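D-alanyl transferase DltD (Enterococcus faecalis, PDB 6O93) probably takes part in lipoteichoic acid biosynthesis at the cell membrane, acting in the transfer of D-alanine to the polymer. Local coordinates at residues T135-T138 and S139-Y143; K158-M161 and E162-N166. One frame throughout, in Å; residues are numbered along the deposited sequence.

Contact 1: T135-T138 and S139-Y143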
ATOM      1  N   THR A 135      -5.056  25.339  -5.697  1.00 34.27           N
ATOM      2  CA  THR A 135      -5.337  26.502  -6.530  1.00 35.13           C
ATOM      3  C   THR A 135      -6.350  26.236  -7.631  1.00 37.06           C
ATOM      4  O   THR A 135      -6.981  27.190  -8.102  1.00 37.54           O
ATOM      5  CB  THR A 135      -4.047  27.032  -7.181  1.00 34.49           C
ATOM      6  OG1 THR A 135      -3.429  25.996  -7.957  1.00 33.74           O
ATOM      7  CG2 THR A 135      -3.074  27.526  -6.122  1.00 33.74           C
ATOM      8  N   GLU A 136      -6.519  24.989  -8.059  1.00 39.02           N
ATOM      9  CA  GLU A 136      -7.532  24.632  -9.042  1.00 43.11           C
ATOM     10  C   GLU A 136      -8.224  23.362  -8.575  1.00 41.10           C
ATOM     11  O   GLU A 136      -7.561  22.406  -8.160  1.00 40.91           O
ATOM     12  CB  GLU A 136      -6.925  24.431 -10.435  1.00 48.32           C
ATOM     13  CG  GLU A 136      -7.954  24.102 -11.506  1.00 53.26           C
ATOM     14  CD  GLU A 136      -7.396  24.217 -12.913  1.00 57.53           C
ATOM     15  OE1 GLU A 136      -6.171  24.421 -13.057  1.00 58.44           O
ATOM     16  OE2 GLU A 136      -8.187  24.110 -13.875  1.00 59.25           O
ATOM     17  N   LEU A 137      -9.550  23.355  -8.647  1.00 39.37           N
ATOM     18  CA  LEU A 137     -10.349  22.266  -8.107  1.00 37.61           C
ATOM     19  C   LEU A 137     -10.548  21.184  -9.161  1.00 36.51           C
ATOM     20  O   LEU A 137     -10.886  21.482 -10.311  1.00 37.45           O
ATOM     21  CB  LEU A 137     -11.700  22.796  -7.628  1.00 38.58           C
ATOM     22  CG  LEU A 137     -12.516  21.884  -6.717  1.00 38.46           C
ATOM     23  CD1 LEU A 137     -11.772  21.622  -5.415  1.00 38.08           C
ATOM     24  CD2 LEU A 137     -13.875  22.508  -6.446  1.00 39.02           C
ATOM     25  N   THR A 138     -10.337  19.933  -8.764  1.00 35.09           N
ATOM     26  CA  THR A 138     -10.580  18.783  -9.620  1.00 35.20           C
ATOM     27  C   THR A 138     -11.638  17.891  -8.986  1.00 34.43           C
ATOM     28  O   THR A 138     -11.946  18.005  -7.795  1.00 33.24           O
ATOM     29  CB  THR A 138      -9.301  17.968  -9.853  1.00 34.94           C
ATOM     30  OG1 THR A 138      -8.905  17.336  -8.628  1.00 33.96           O
ATOM     31  CG2 THR A 138      -8.172  18.862 -10.350  1.00 36.21           C
ATOM     32  N   SER A 139     -12.197  16.993  -9.801  1.00 34.01           N
ATOM     33  CA  SER A 139     -13.158  16.024  -9.283  1.00 32.86           C
ATOM     34  C   SER A 139     -12.531  15.164  -8.194  1.00 29.13           C
ATOM     35  O   SER A 139     -13.194  14.811  -7.211  1.00 29.15           O
ATOM     36  CB  SER A 139     -13.688  15.147 -10.417  1.00 34.75           C
ATOM     37  OG  SER A 139     -14.588  15.870 -11.239  1.00 37.03           O
ATOM     38  N   GLY A 140     -11.253  14.814  -8.351  1.00 26.07           N
ATOM     39  CA  GLY A 140     -10.573  14.054  -7.317  1.00 25.08           C
ATOM     40  C   GLY A 140     -10.537  14.783  -5.988  1.00 24.25           C
ATOM     41  O   GLY A 140     -10.719  14.176  -4.931  1.00 23.99           O
ATOM     42  N   ASP A 141     -10.298  16.097  -6.023  1.00 24.31           N
ATOM     43  CA  ASP A 141     -10.303  16.879  -4.791  1.00 22.69           C
ATOM     44  C   ASP A 141     -11.670  16.841  -4.127  1.00 21.95           C
ATOM     45  O   ASP A 141     -11.771  16.773  -2.895  1.00 21.07           O
ATOM     46  CB  ASP A 141      -9.899  18.323  -5.083  1.00 23.75           C
ATOM     47  CG  ASP A 141      -8.455  18.447  -5.507  1.00 23.92           C
ATOM     48  OD1 ASP A 141      -7.598  17.775  -4.900  1.00 24.09           O
ATOM     49  OD2 ASP A 141      -8.178  19.214  -6.450  1.00 25.15           O
ATOM     50  N   GLN A 142     -12.736  16.885  -4.928  1.00 22.70           N
ATOM     51  CA  GLN A 142     -14.083  16.850  -4.371  1.00 23.40           C
ATOM     52  C   GLN A 142     -14.414  15.470  -3.821  1.00 22.65           C
ATOM     53  O   GLN A 142     -15.111  15.353  -2.806  1.00 23.21           O
ATOM     54  CB  GLN A 142     -15.099  17.267  -5.431  1.00 25.49           C
ATOM     55  CG  GLN A 142     -14.838  18.646  -6.010  1.00 27.81           C
ATOM     56  CD  GLN A 142     -15.945  19.112  -6.931  1.00 30.22           C
ATOM     57  OE1 GLN A 142     -15.929  18.837  -8.133  1.00 31.95           O
ATOM     58  NE2 GLN A 142     -16.917  19.824  -6.371  1.00 29.77           N
ATOM     59  N   TYR A 143     -13.928  14.411  -4.474  1.00 21.71           N
ATOM     60  CA  TYR A 143     -14.147  13.071  -3.941  1.00 20.44           C
ATOM     61  C   TYR A 143     -13.412  12.883  -2.620  1.00 19.91           C
ATOM     62  O   TYR A 143     -13.968  12.323  -1.668  1.00 18.72           O
ATOM     63  CB  TYR A 143     -13.706  12.007  -4.949  1.00 19.47           C
ATOM     64  CG  TYR A 143     -13.846  10.608  -4.396  1.00 18.38           C
ATOM     65  CD1 TYR A 143     -15.066   9.945  -4.433  1.00 18.66           C
ATOM     66  CD2 TYR A 143     -12.768   9.959  -3.808  1.00 18.08           C
ATOM     67  CE1 TYR A 143     -15.204   8.671  -3.916  1.00 17.26           C
ATOM     68  CE2 TYR A 143     -12.898   8.685  -3.286  1.00 17.70           C
ATOM     69  CZ  TYR A 143     -14.120   8.048  -3.344  1.00 16.89           C
ATOM     70  OH  TYR A 143     -14.257   6.783  -2.826  1.00 18.06           O
TER
HETATM   71  O   HOH W   1      -5.833  19.741  -7.487  1.00 33.42           O
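Carboxylate oxygen OD2 of Asp-141 is gripped from two directions where the chain enters helix 139-148: the backbone N of Thr-138 donates to it at 3.2 Å, and a water donates to it, its oxygen 2.6 Å from OD2. The first of these bonds is one half of a capping box. In the other half, Asp-141 N donates to Thr-138 OG1, 3.2 Å away with an N-H...O angle of 158°, so that N-cap residue and third helical residue each bond the other's backbone with a side chain. The threonine hydroxyl lies between its own backbone N and carbonyl carbon (chi1 68°), which turns OG1 over the first turn to meet the amide. The carboxylate in turn is folded back towards the cap, and Thr-138 N reaches OD2 on its anti side, 22° out of the carboxylate plane. The second oxygen, OD1, is bonded by the indole NE1 of Trp-130 in helix 124-132. Both oxygens of this buried acid therefore have N-H donors, which would be expected to favour its ionised form and fix the rotation of the group. The water also donates to Glu-136 O, linking the incoming loop to the box. Regular helical bonding begins at the cap itself, Gln-142 N donating to Thr-138 O. On the flank, Leu-137 slides past Asp-141 in the opposite direction and crosses Gln-142 at about a right angle. The side chain of Gln-142 reaches on to the backbone oxygen of Leu-167, in the last turn of helix 158-168, by its NE2. Two separate methyl groups of Leu-137 make the apolar contacts: CD1 lies 3.8 Å from Asp-141 CB, while CD2 rests 4.0 Å from Gln-142 CG.

Contact 2: K158-M161 and E162-N166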
ATOM      1  N   LYS A 158     -13.389  21.362  12.936  1.00 21.58           N
ATOM      2  CA  LYS A 158     -14.491  22.159  12.403  1.00 24.97           C
ATOM      3  C   LYS A 158     -14.059  22.985  11.198  1.00 22.08           C
ATOM      4  O   LYS A 158     -14.770  23.040  10.188  1.00 21.16           O
ATOM      5  CB  LYS A 158     -15.058  23.061  13.500  1.00 31.63           C
ATOM      6  CG  LYS A 158     -15.590  22.303  14.712  1.00 37.91           C
ATOM      7  CD  LYS A 158     -16.696  21.324  14.331  1.00 42.28           C
ATOM      8  CE  LYS A 158     -17.288  20.647  15.559  1.00 46.71           C
ATOM      9  NZ  LYS A 158     -18.452  19.779  15.212  1.00 49.49           N
ATOM     10  N   VAL A 159     -12.907  23.655  11.287  1.00 19.33           N
ATOM     11  CA  VAL A 159     -12.432  24.441  10.152  1.00 18.63           C
ATOM     12  C   VAL A 159     -12.215  23.540   8.944  1.00 17.78           C
ATOM     13  O   VAL A 159     -12.575  23.889   7.814  1.00 17.10           O
ATOM     14  CB  VAL A 159     -11.150  25.209  10.525  1.00 18.79           C
ATOM     15  CG1 VAL A 159     -10.572  25.912   9.300  1.00 19.33           C
ATOM     16  CG2 VAL A 159     -11.439  26.214  11.627  1.00 19.75           C
ATOM     17  N   LEU A 160     -11.629  22.362   9.167  1.00 16.25           N
ATOM     18  CA  LEU A 160     -11.464  21.400   8.086  1.00 15.60           C
ATOM     19  C   LEU A 160     -12.813  21.007   7.497  1.00 16.89           C
ATOM     20  O   LEU A 160     -13.001  21.025   6.275  1.00 16.44           O
ATOM     21  CB  LEU A 160     -10.714  20.170   8.599  1.00 16.35           C
ATOM     22  CG  LEU A 160     -10.435  19.058   7.583  1.00 15.41           C
ATOM     23  CD1 LEU A 160      -9.737  19.608   6.358  1.00 14.31           C
ATOM     24  CD2 LEU A 160      -9.601  17.962   8.222  1.00 15.60           C
ATOM     25  N   MET A 161     -13.772  20.656   8.359  1.00 17.62           N
ATOM     26  CA  MET A 161     -15.094  20.266   7.876  1.00 18.89           C
ATOM     27  C   MET A 161     -15.732  21.383   7.063  1.00 20.79           C
ATOM     28  O   MET A 161     -16.354  21.130   6.024  1.00 20.96           O
ATOM     29  CB  MET A 161     -15.991  19.886   9.055  1.00 19.37           C
ATOM     30  CG  MET A 161     -15.660  18.533   9.669  1.00 19.84           C
ATOM     31  SD  MET A 161     -16.022  17.159   8.557  1.00 20.25           S
ATOM     32  CE  MET A 161     -17.813  17.159   8.586  1.00 20.90           C
ATOM     33  N   GLU A 162     -15.589  22.628   7.521  1.00 22.10           N
ATOM     34  CA  GLU A 162     -16.144  23.753   6.777  1.00 24.07           C
ATOM     35  C   GLU A 162     -15.453  23.911   5.429  1.00 22.92           C
ATOM     36  O   GLU A 162     -16.104  24.205   4.420  1.00 24.67           O
ATOM     37  CB  GLU A 162     -16.023  25.029   7.610  1.00 26.21           C
ATOM     38  CG  GLU A 162     -16.900  25.014   8.851  1.00 29.57           C
ATOM     39  CD  GLU A 162     -16.663  26.197   9.770  1.00 32.11           C
ATOM     40  OE1 GLU A 162     -15.550  26.770   9.752  1.00 32.25           O
ATOM     41  OE2 GLU A 162     -17.597  26.549  10.519  1.00 33.86           O
ATOM     42  N   THR A 163     -14.136  23.707   5.391  1.00 20.46           N
ATOM     43  CA  THR A 163     -13.412  23.790   4.127  1.00 19.56           C
ATOM     44  C   THR A 163     -13.831  22.674   3.178  1.00 20.01           C
ATOM     45  O   THR A 163     -14.032  22.910   1.980  1.00 20.12           O
ATOM     46  CB  THR A 163     -11.906  23.737   4.386  1.00 18.85           C
ATOM     47  OG1 THR A 163     -11.530  24.811   5.257  1.00 18.32           O
ATOM     48  CG2 THR A 163     -11.129  23.844   3.077  1.00 19.42           C
ATOM     49  N   LEU A 164     -13.970  21.449   3.690  1.00 20.16           N
ATOM     50  CA  LEU A 164     -14.364  20.335   2.834  1.00 21.75           C
ATOM     51  C   LEU A 164     -15.772  20.522   2.287  1.00 23.65           C
ATOM     52  O   LEU A 164     -16.079  20.045   1.187  1.00 24.04           O
ATOM     53  CB  LEU A 164     -14.261  19.017   3.604  1.00 20.75           C
ATOM     54  CG  LEU A 164     -12.861  18.652   4.100  1.00 19.92           C
ATOM     55  CD1 LEU A 164     -12.884  17.320   4.826  1.00 20.25           C
ATOM     56  CD2 LEU A 164     -11.863  18.626   2.949  1.00 19.49           C
ATOM     57  N   ALA A 165     -16.641  21.209   3.032  1.00 25.15           N
ATOM     58  CA  ALA A 165     -17.982  21.486   2.530  1.00 28.14           C
ATOM     59  C   ALA A 165     -17.931  22.383   1.300  1.00 29.94           C
ATOM     60  O   ALA A 165     -18.673  22.166   0.334  1.00 31.20           O
ATOM     61  CB  ALA A 165     -18.833  22.128   3.626  1.00 28.72           C
ATOM     62  N   ASN A 166     -17.063  23.398   1.315  1.00 31.03           N
ATOM     63  CA  ASN A 166     -16.940  24.278   0.159  1.00 33.83           C
ATOM     64  C   ASN A 166     -16.383  23.530  -1.047  1.00 32.35           C
ATOM     65  O   ASN A 166     -16.835  23.743  -2.178  1.00 34.86           O
ATOM     66  CB  ASN A 166     -16.058  25.477   0.502  1.00 37.12           C
ATOM     67  CG  ASN A 166     -16.650  26.341   1.598  1.00 40.71           C
ATOM     68  OD1 ASN A 166     -17.854  26.301   1.856  1.00 42.59           O
ATOM     69  ND2 ASN A 166     -15.805  27.132   2.248  1.00 40.92           N
TER
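Helix 158-168 shows its regular i to i+4 ladder here, with a threonine hydroxyl bonded back to the preceding turn. Val-159 O accepts twice from Thr-163: from its backbone N at 2.9 Å, and from its hydroxyl OG1, also 2.9 Å from Val-159 O. The two donors come from opposite faces of the carbonyl plane, the amide tilted by 22° and the hydroxyl standing 36° out of it, off the lone-pair direction. Thr-163 OG1 reaches this oxygen because it sits beside its own backbone N, anti to the carbonyl carbon (chi1 -58°). The other rungs of the ladder are Glu-162 N to Lys-158 O, Leu-164 N to Leu-160 O and Ala-165 N to Met-161 O; the leucine bond is the straightest of these. On the inner face Leu-160 and Leu-164 cross obliquely, one turn apart, and Leu-160 CD1 touches Leu-164 CG at 4.0 Å. Val-154 of helix 152-155 meets both leucines, and helix 124-132 adds Leu-131 against Leu-160 and Trp-130 against Leu-164. Another side of the helix faces helix 175-195, where Phe-181 and Gln-177 touch Thr-163. Glu-162 is exposed, yet its aliphatic part folds back along the helix: CG lies 3.2 Å from Lys-158 O, and the chain beyond CG is extended, carrying OE1 to 3.9 Å from Val-159 CA. At the start of the helix, Asp-157 OD1 accepts from Leu-160 N, and Val-159 N donates to an oxygen of a bound glycerol, probably from the crystallisation liquor. The hydroxyl proton of the buried Thr-163 is taken up by Val-159 O within its own helix, which is consistent with the place of this side chain beside Leu-131 and Phe-181.

In the fold
From the N terminus, the chain leaves helix 124-132, passes through the short loop that ends in contact 1, the cap of helix 139-148, and then runs through helix 152-155 into helix 158-168, which holds contact 2. The two are in series, neither nested nor crossed; both are local, and neither closes a long loop. Their centres lie about 14 Å apart and their nearest atoms about 5 Å, without touching. Helix 124-132 joins them: Trp-130 serves the cap of contact 1 and also packs on Leu-164 of contact 2. A second tie runs from Gln-142 to Leu-167, near the far end of the helix bearing contact 2. Both belong to a helical region following strand 98-102 of the parallel sheet.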